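Local atomic coordinates of phosphate binding protein (Planctomyces limnophilus, PDB entry 4JWO), a protein that probably binds phosphate and takes part in its transport across the cytoplasmic membrane, as a member of the PstS family of periplasmic-type binding proteins. Residues Gln138-Asp142 against Tyr321-Pro325; Pro187-Ala193 against Ser234-Tyr240; Lys257-Gly261 against Tyr279-Ser283. All coordinates share one frame; numbering follows the deposited sequence. Where two conformers were deposited one is given.

Contact 1 of 3, residues Gln138-Asp142 against Tyr321-Pro325; sequences QVAID and YIKVP
Ile141 and Ile322 face each other as a hydrogen-bonded antiparallel pair, the single bridge between strand 134-148 and the loop that leads from helix 310-318 to helix 326-340. Ile141 N donates to Ile322 O at 2.9 Å, and Ile322 N returns a bond to Ile141 O at 3.0 Å. The two isoleucines meet through their branch points, CB to CB at 4.1 Å, and helix 271-275 packs on both side chains through Ile274. Farther out, the Ile141 side chain crosses Pro325 at about a right angle, its CD1 touching Pro325 CD.

The closest packing lies beyond the bridge. Val324 CG1, turned beside its own backbone N (chi1 -63°), presses on the backbone of the strand 3.4 Å from Ala140 N, and the extended chain of Gln138 slides past the same methyl in the opposite direction. At the other end the ring of Tyr321 crosses the carboxylate of Asp142 with the two planes 53° apart, CE1 lying 3.5 Å from Asp142 CG. The phenol hydroxyl bonds to Thr70 O instead, which fixes the far end of the ring, while Ile74 and Val316 close over Ala140 and Tyr321.

The side of Lys323 is looser: at CB it points away from the strand, and its chain packs on Asp313 and Glu317 of helix 310-318, with a weak, long ion pair to Glu310. A water bridges where the backbones part, giving a hydrogen to Val139 O at 2.7 Å and accepting one from Val324 N. Tyr321 O binds a PEG molecule, probably from the crystallisation liquor. This is an isolated beta bridge, fastening the loop before the C-terminal helix to a long strand of the periplasmic binding protein fold.

Contact 2 of 3, residues Pro187-Ala193 against Ser234-Tyr240; sequences PIQLFGA and SKGALGY
Gln189-Gly192 and Ala237-Tyr240 run as neighbouring parallel strands, 14° apart in direction and 4.6 Å between axes, with Gln189 paired to Ala237 and Leu190 to Leu238. Gln189 N donates to Gly236 O at 3.1 Å, and that oxygen also accepts Trp176 NE1. Leu238 N then bonds to Gln189 O and Phe191 N to Leu238 O, both at 2.9 Å; the last bond, Tyr240 N to Phe191 O, is longer and more bent (142°). A type I turn from Ser234 to Ala237 leads into the second strand.

Leu190 and Leu238 share one face and lie side by side, CD2 to CD2 at 3.8 Å, and Ile166 and Trp167 of helix 160-167 cover both. Ile188, just before Gln189, lies alongside Leu238, CG2 against CB. On the face of Phe191 and Ala237, the ring sets CE1 3.8 Å from Ala237 CB.

Tyr240 CG sits between its backbone N and carbonyl carbon (chi1 72°), which carries the ring forward beside Gly192 and Ala193. There Gly192 CA makes a CH-pi contact over one face, 4.1 Å from the ring centroid, and a side chain on Gly192 would run into the ring. Ala193 CB touches CE1, Phe203 stacks on the ring and Trp167 meets it edge-to-face. With an alanine in place of Tyr240, Gly192 would probably lose its aromatic cover, and Phe203 and Trp167 the ring they pack on. Backbone bonds thus set the register, and apolar and aromatic contacts both reinforce the pairing and join it to helices 160-167 and 198-208.

Contact 3 of 3, residues Lys257-Gly261 against Tyr279-Ser283; sequences KISDG and YTPLS
Ile258 meets Tyr279 and Leu282 at the buried end of this contact. Its CG1 lies 3.7 Å from Tyr279 CE1, the two side chains crossing at a slant, and is 4.1 Å from Leu282 CD1, where the chains run nearly perpendicular. At the more open end Asp260 CB packs on Pro281 CD at 4.0 Å, and Asp260 OD2 approaches the methyl CG2 of Thr280 at 3.4 Å.

The backbones are joined through water: one molecule donates to both Ile258 O and Thr280 O. A second donates to Asp260 OD2 at 2.6 Å and is also hydrogen-bonded to Thr280 OG1 at 3.3 Å. The other carboxylate oxygen, OD1, accepts from the backbone of Lys262 and Ala264, bonds that hold the Asp260 group in place with CG between its own N and carbonyl carbon (chi1 73°).

Farther out, Tyr279 OH bonds to Leu144 O, and Ser283 OG donates to Tyr279 O at 2.7 Å, bracing the turn that contains the cis peptide before Pro281. Leu163 of helix 160-167 packs on Ile258, Val206 of helix 198-208 on Pro281 and Leu282. The arrangement is a cis-proline loop packed against the end of a strand, leading into strand 283-291 of the binding-protein fold.

In the fold
All three contacts reach one mixed sheet, in which strand 134-148 neighbours both 237-242 and 254-259. Along the chain, contact 2 closes before contact 3 opens, and both fall between the two segments of contact 1, which brings the C-terminal region back to strand 134-148. The centres of contacts 1 and 2 are about 27 Å apart, those of 2 and 3 about 19 Å. Contacts 1 and 3, about 17 Å between centres, touch where Asp142 O packs on Ser283 CB at 3.7 Å. Helix 271-275 borders both, whereas helices 160-167 and 198-208 pack on contacts 2 and 3. Strand 134-148 runs from contact 1 to contact 2, consistent with a two-lobed binding protein whose lobes such strands link.

Contact 1 of 3, residues Gln138-Asp142 against Tyr321-Pro325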
# COMPACT_ATOMS: atom_id res chain seq x y z
N GLN A 138 -10.15 3.25 -8.03
CA GLN A 138 -9.62 3.24 -6.67
C GLN A 138 -10.26 2.08 -5.91
O GLN A 138 -11.48 1.98 -5.83
CB GLN A 138 -9.92 4.56 -5.96
CG GLN A 138 -9.28 4.66 -4.59
CD GLN A 138 -9.55 5.98 -3.91
OE1 GLN A 138 -9.76 7.01 -4.57
NE2 GLN A 138 -9.55 5.97 -2.60
N VAL A 139 -9.44 1.20 -5.36
CA VAL A 139 -9.97 -0.06 -4.82
C VAL A 139 -9.76 -0.28 -3.33
O VAL A 139 -10.41 -1.13 -2.73
CB VAL A 139 -9.45 -1.28 -5.61
CG1 VAL A 139 -9.85 -1.17 -7.07
CG2 VAL A 139 -7.93 -1.41 -5.48
N ALA A 140 -8.86 0.49 -2.73
CA ALA A 140 -8.52 0.33 -1.33
C ALA A 140 -7.69 1.50 -0.87
O ALA A 140 -7.23 2.28 -1.69
CB ALA A 140 -7.74 -0.97 -1.13
N ILE A 141 -7.51 1.61 0.43
CA ILE A 141 -6.55 2.53 0.99
C ILE A 141 -5.54 1.71 1.79
O ILE A 141 -5.91 0.82 2.54
CB ILE A 141 -7.23 3.58 1.88
CG1 ILE A 141 -8.12 4.49 1.04
CG2 ILE A 141 -6.20 4.42 2.61
CD1 ILE A 141 -8.93 5.49 1.88
N ASP A 142 -4.25 2.01 1.60
CA ASP A 142 -3.18 1.29 2.28
C ASP A 142 -2.58 2.22 3.31
O ASP A 142 -2.06 3.28 2.96
CB ASP A 142 -2.11 0.90 1.24
CG ASP A 142 -0.97 0.06 1.84
OD1 ASP A 142 -0.90 -0.09 3.06
OD2 ASP A 142 -0.13 -0.44 1.06
N TYR A 321 -6.25 -4.39 4.35
CA TYR A 321 -6.32 -3.02 3.86
C TYR A 321 -7.60 -2.35 4.35
O TYR A 321 -8.44 -2.98 5.00
CB TYR A 321 -6.24 -2.98 2.33
CG TYR A 321 -4.87 -3.28 1.76
CD1 TYR A 321 -3.72 -2.78 2.35
CD2 TYR A 321 -4.72 -4.05 0.61
CE1 TYR A 321 -2.45 -3.06 1.82
CE2 TYR A 321 -3.47 -4.32 0.07
CZ TYR A 321 -2.34 -3.82 0.68
OH TYR A 321 -1.10 -4.10 0.15
N ILE A 322 -7.75 -1.07 4.02
CA ILE A 322 -8.91 -0.28 4.41
C ILE A 322 -9.82 -0.14 3.19
O ILE A 322 -9.37 0.19 2.10
CB ILE A 322 -8.44 1.12 4.90
CG1 ILE A 322 -7.63 0.98 6.19
CG2 ILE A 322 -9.64 2.04 5.07
CD1 ILE A 322 -6.78 2.19 6.55
N LYS A 323 -11.11 -0.44 3.36
CA LYS A 323 -12.01 -0.36 2.21
C LYS A 323 -12.27 1.10 1.88
O LYS A 323 -12.17 1.97 2.76
CB LYS A 323 -13.32 -1.13 2.46
CG LYS A 323 -14.22 -0.52 3.50
CD LYS A 323 -15.53 -1.29 3.60
CE LYS A 323 -16.45 -0.67 4.65
NZ LYS A 323 -17.77 -1.36 4.65
N VAL A 324 -12.57 1.38 0.62
CA VAL A 324 -12.78 2.77 0.20
C VAL A 324 -14.06 3.36 0.80
O VAL A 324 -15.03 2.64 1.07
CB VAL A 324 -12.84 2.90 -1.35
CG1 VAL A 324 -11.51 2.48 -1.98
CG2 VAL A 324 -13.99 2.07 -1.90
N PRO A 325 -14.07 4.68 1.02
CA PRO A 325 -15.27 5.40 1.44
C PRO A 325 -16.43 5.16 0.48
O PRO A 325 -16.19 4.85 -0.69
CB PRO A 325 -14.84 6.87 1.38
CG PRO A 325 -13.36 6.82 1.63
CD PRO A 325 -12.89 5.57 0.96
O HOH W 1 -12.54 -1.11 -1.02

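Contact 2 of 3, residues Pro187-Ala193 against Ser234-Tyr240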
# COMPACT_ATOMS: atom_id res chain seq x y z
N PRO A 187 19.92 2.73 22.80
CA PRO A 187 19.80 2.08 21.49
C PRO A 187 18.39 2.11 20.94
O PRO A 187 17.41 2.01 21.68
CB PRO A 187 20.19 0.62 21.79
CG PRO A 187 20.95 0.66 23.06
CD PRO A 187 20.38 1.80 23.85
N ILE A 188 18.28 2.27 19.62
CA ILE A 188 17.00 2.11 18.94
C ILE A 188 16.92 0.68 18.45
O ILE A 188 17.80 0.23 17.72
CB ILE A 188 16.89 2.96 17.66
CG1 ILE A 188 17.29 4.41 17.91
CG2 ILE A 188 15.47 2.88 17.08
CD1 ILE A 188 17.29 5.22 16.65
N GLN A 189 15.89 -0.05 18.86
CA GLN A 189 15.74 -1.44 18.42
C GLN A 189 14.72 -1.46 17.30
O GLN A 189 13.54 -1.20 17.53
CB GLN A 189 15.25 -2.32 19.58
CG GLN A 189 15.99 -2.12 20.90
CD GLN A 189 17.39 -2.72 20.90
OE1 GLN A 189 17.85 -3.25 19.89
NE2 GLN A 189 18.06 -2.63 22.04
N LEU A 190 15.18 -1.75 16.09
CA LEU A 190 14.35 -1.62 14.90
C LEU A 190 13.62 -2.90 14.53
O LEU A 190 14.21 -3.98 14.52
CB LEU A 190 15.21 -1.21 13.70
CG LEU A 190 15.90 0.15 13.82
CD1 LEU A 190 16.79 0.35 12.60
CD2 LEU A 190 14.87 1.27 13.91
N PHE A 191 12.34 -2.75 14.19
CA PHE A 191 11.49 -3.85 13.75
C PHE A 191 10.79 -3.45 12.47
O PHE A 191 10.34 -2.32 12.34
CB PHE A 191 10.44 -4.17 14.82
CG PHE A 191 11.03 -4.70 16.10
CD1 PHE A 191 11.41 -3.83 17.11
CD2 PHE A 191 11.21 -6.06 16.28
CE1 PHE A 191 11.98 -4.32 18.29
CE2 PHE A 191 11.77 -6.55 17.45
CZ PHE A 191 12.15 -5.67 18.46
N GLY A 192 10.69 -4.37 11.52
CA GLY A 192 10.03 -4.05 10.27
C GLY A 192 9.74 -5.24 9.39
O GLY A 192 9.98 -6.40 9.77
N ALA A 193 9.25 -4.94 8.19
CA ALA A 193 8.80 -5.94 7.24
C ALA A 193 9.95 -6.67 6.59
O ALA A 193 11.07 -6.16 6.52
CB ALA A 193 7.93 -5.28 6.18
N SER A 234 10.45 -4.14 24.03
CA SER A 234 11.63 -3.28 24.05
C SER A 234 11.26 -1.82 24.21
O SER A 234 10.61 -1.23 23.34
CB SER A 234 12.46 -3.46 22.77
OG SER A 234 13.53 -2.53 22.77
N LYS A 235 11.70 -1.23 25.31
CA LYS A 235 11.40 0.17 25.62
C LYS A 235 11.89 1.11 24.53
O LYS A 235 11.28 2.15 24.27
CB LYS A 235 12.06 0.57 26.94
CG LYS A 235 11.54 -0.17 28.16
CD LYS A 235 10.16 0.33 28.55
CE LYS A 235 9.76 -0.13 29.96
NZ LYS A 235 9.09 -1.46 29.96
N GLY A 236 13.00 0.75 23.92
CA GLY A 236 13.61 1.58 22.90
C GLY A 236 13.25 1.19 21.47
O GLY A 236 13.93 1.59 20.53
N ALA A 237 12.17 0.42 21.30
CA ALA A 237 11.82 -0.07 19.97
C ALA A 237 11.24 0.98 19.04
O ALA A 237 10.60 1.94 19.45
CB ALA A 237 10.82 -1.23 20.10
N LEU A 238 11.48 0.78 17.75
CA LEU A 238 10.80 1.54 16.70
C LEU A 238 10.43 0.52 15.63
O LEU A 238 11.30 -0.19 15.16
CB LEU A 238 11.74 2.58 16.10
CG LEU A 238 11.21 3.39 14.91
CD1 LEU A 238 10.22 4.43 15.39
CD2 LEU A 238 12.33 4.06 14.12
N GLY A 239 9.16 0.43 15.26
CA GLY A 239 8.76 -0.56 14.27
C GLY A 239 7.83 0.02 13.24
O GLY A 239 7.31 1.12 13.41
N TYR A 240 7.63 -0.70 12.14
CA TYR A 240 6.58 -0.34 11.20
C TYR A 240 5.87 -1.57 10.68
O TYR A 240 6.47 -2.64 10.57
CB TYR A 240 7.11 0.51 10.02
CG TYR A 240 7.95 -0.22 9.00
CD1 TYR A 240 7.37 -0.82 7.88
CD2 TYR A 240 9.34 -0.28 9.13
CE1 TYR A 240 8.15 -1.48 6.93
CE2 TYR A 240 10.13 -0.96 8.17
CZ TYR A 240 9.52 -1.54 7.08
OH TYR A 240 10.27 -2.18 6.12

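Contact 3 of 3, residues Lys257-Gly261 against Tyr279-Ser283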
# COMPACT_ATOMS: atom_id res chain seq x y z
N LYS A 257 3.06 9.93 15.62
CA LYS A 257 2.45 10.94 14.77
C LYS A 257 3.49 11.38 13.74
O LYS A 257 4.66 11.51 14.07
CB LYS A 257 1.98 12.12 15.61
CG LYS A 257 1.03 11.72 16.71
CD LYS A 257 0.62 12.92 17.55
CE LYS A 257 -0.51 12.57 18.50
NZ LYS A 257 -0.14 11.48 19.44
N ILE A 258 3.05 11.61 12.50
CA ILE A 258 3.97 11.79 11.38
C ILE A 258 3.91 13.18 10.76
O ILE A 258 2.84 13.66 10.37
CB ILE A 258 3.70 10.72 10.28
CG1 ILE A 258 3.86 9.30 10.85
CG2 ILE A 258 4.64 10.91 9.08
CD1 ILE A 258 5.29 8.95 11.26
N SER A 259 5.06 13.84 10.67
CA SER A 259 5.18 15.10 9.95
C SER A 259 5.93 14.88 8.65
O SER A 259 6.92 14.16 8.63
CB SER A 259 5.93 16.13 10.79
OG SER A 259 5.18 16.49 11.93
N ASP A 260 5.48 15.52 7.58
CA ASP A 260 6.11 15.33 6.27
C ASP A 260 6.86 16.55 5.73
O ASP A 260 7.37 16.51 4.61
CB ASP A 260 5.08 14.81 5.25
CG ASP A 260 4.10 15.88 4.79
OD1 ASP A 260 4.03 16.97 5.41
OD2 ASP A 260 3.37 15.62 3.80
N GLY A 261 6.92 17.63 6.50
CA GLY A 261 7.60 18.83 6.04
C GLY A 261 6.78 19.65 5.06
O GLY A 261 7.23 20.69 4.57
N TYR A 279 -3.17 12.01 6.69
CA TYR A 279 -2.05 11.18 7.11
C TYR A 279 -1.21 10.77 5.89
O TYR A 279 -1.41 9.71 5.28
CB TYR A 279 -2.56 9.96 7.88
CG TYR A 279 -1.48 9.05 8.40
CD1 TYR A 279 -0.68 9.42 9.46
CD2 TYR A 279 -1.30 7.79 7.86
CE1 TYR A 279 0.31 8.57 9.95
CE2 TYR A 279 -0.33 6.93 8.33
CZ TYR A 279 0.47 7.33 9.38
OH TYR A 279 1.46 6.47 9.86
N THR A 280 -0.28 11.65 5.53
CA THR A 280 0.59 11.44 4.38
C THR A 280 2.05 11.60 4.82
O THR A 280 2.37 12.44 5.66
CB THR A 280 0.19 12.41 3.23
OG1 THR A 280 0.92 12.10 2.03
CG2 THR A 280 0.43 13.87 3.62
N PRO A 281 2.97 10.80 4.24
CA PRO A 281 2.82 9.86 3.12
C PRO A 281 2.46 8.42 3.46
O PRO A 281 2.42 7.60 2.53
CB PRO A 281 4.21 9.89 2.50
CG PRO A 281 5.11 9.99 3.71
CD PRO A 281 4.37 10.91 4.68
N LEU A 282 2.21 8.10 4.72
CA LEU A 282 2.05 6.70 5.11
C LEU A 282 0.63 6.13 5.00
O LEU A 282 0.37 5.02 5.46
CB LEU A 282 2.66 6.47 6.50
CG LEU A 282 4.19 6.59 6.50
CD1 LEU A 282 4.73 6.61 7.93
CD2 LEU A 282 4.81 5.44 5.73
N SER A 283 -0.28 6.87 4.38
CA SER A 283 -1.48 6.23 3.83
C SER A 283 -1.69 6.75 2.43
O SER A 283 -1.36 7.90 2.14
CB SER A 283 -2.73 6.42 4.71
OG SER A 283 -3.22 7.76 4.69
O HOH W 2 1.40 12.33 8.22
O HOH W 3 3.83 13.59 2.17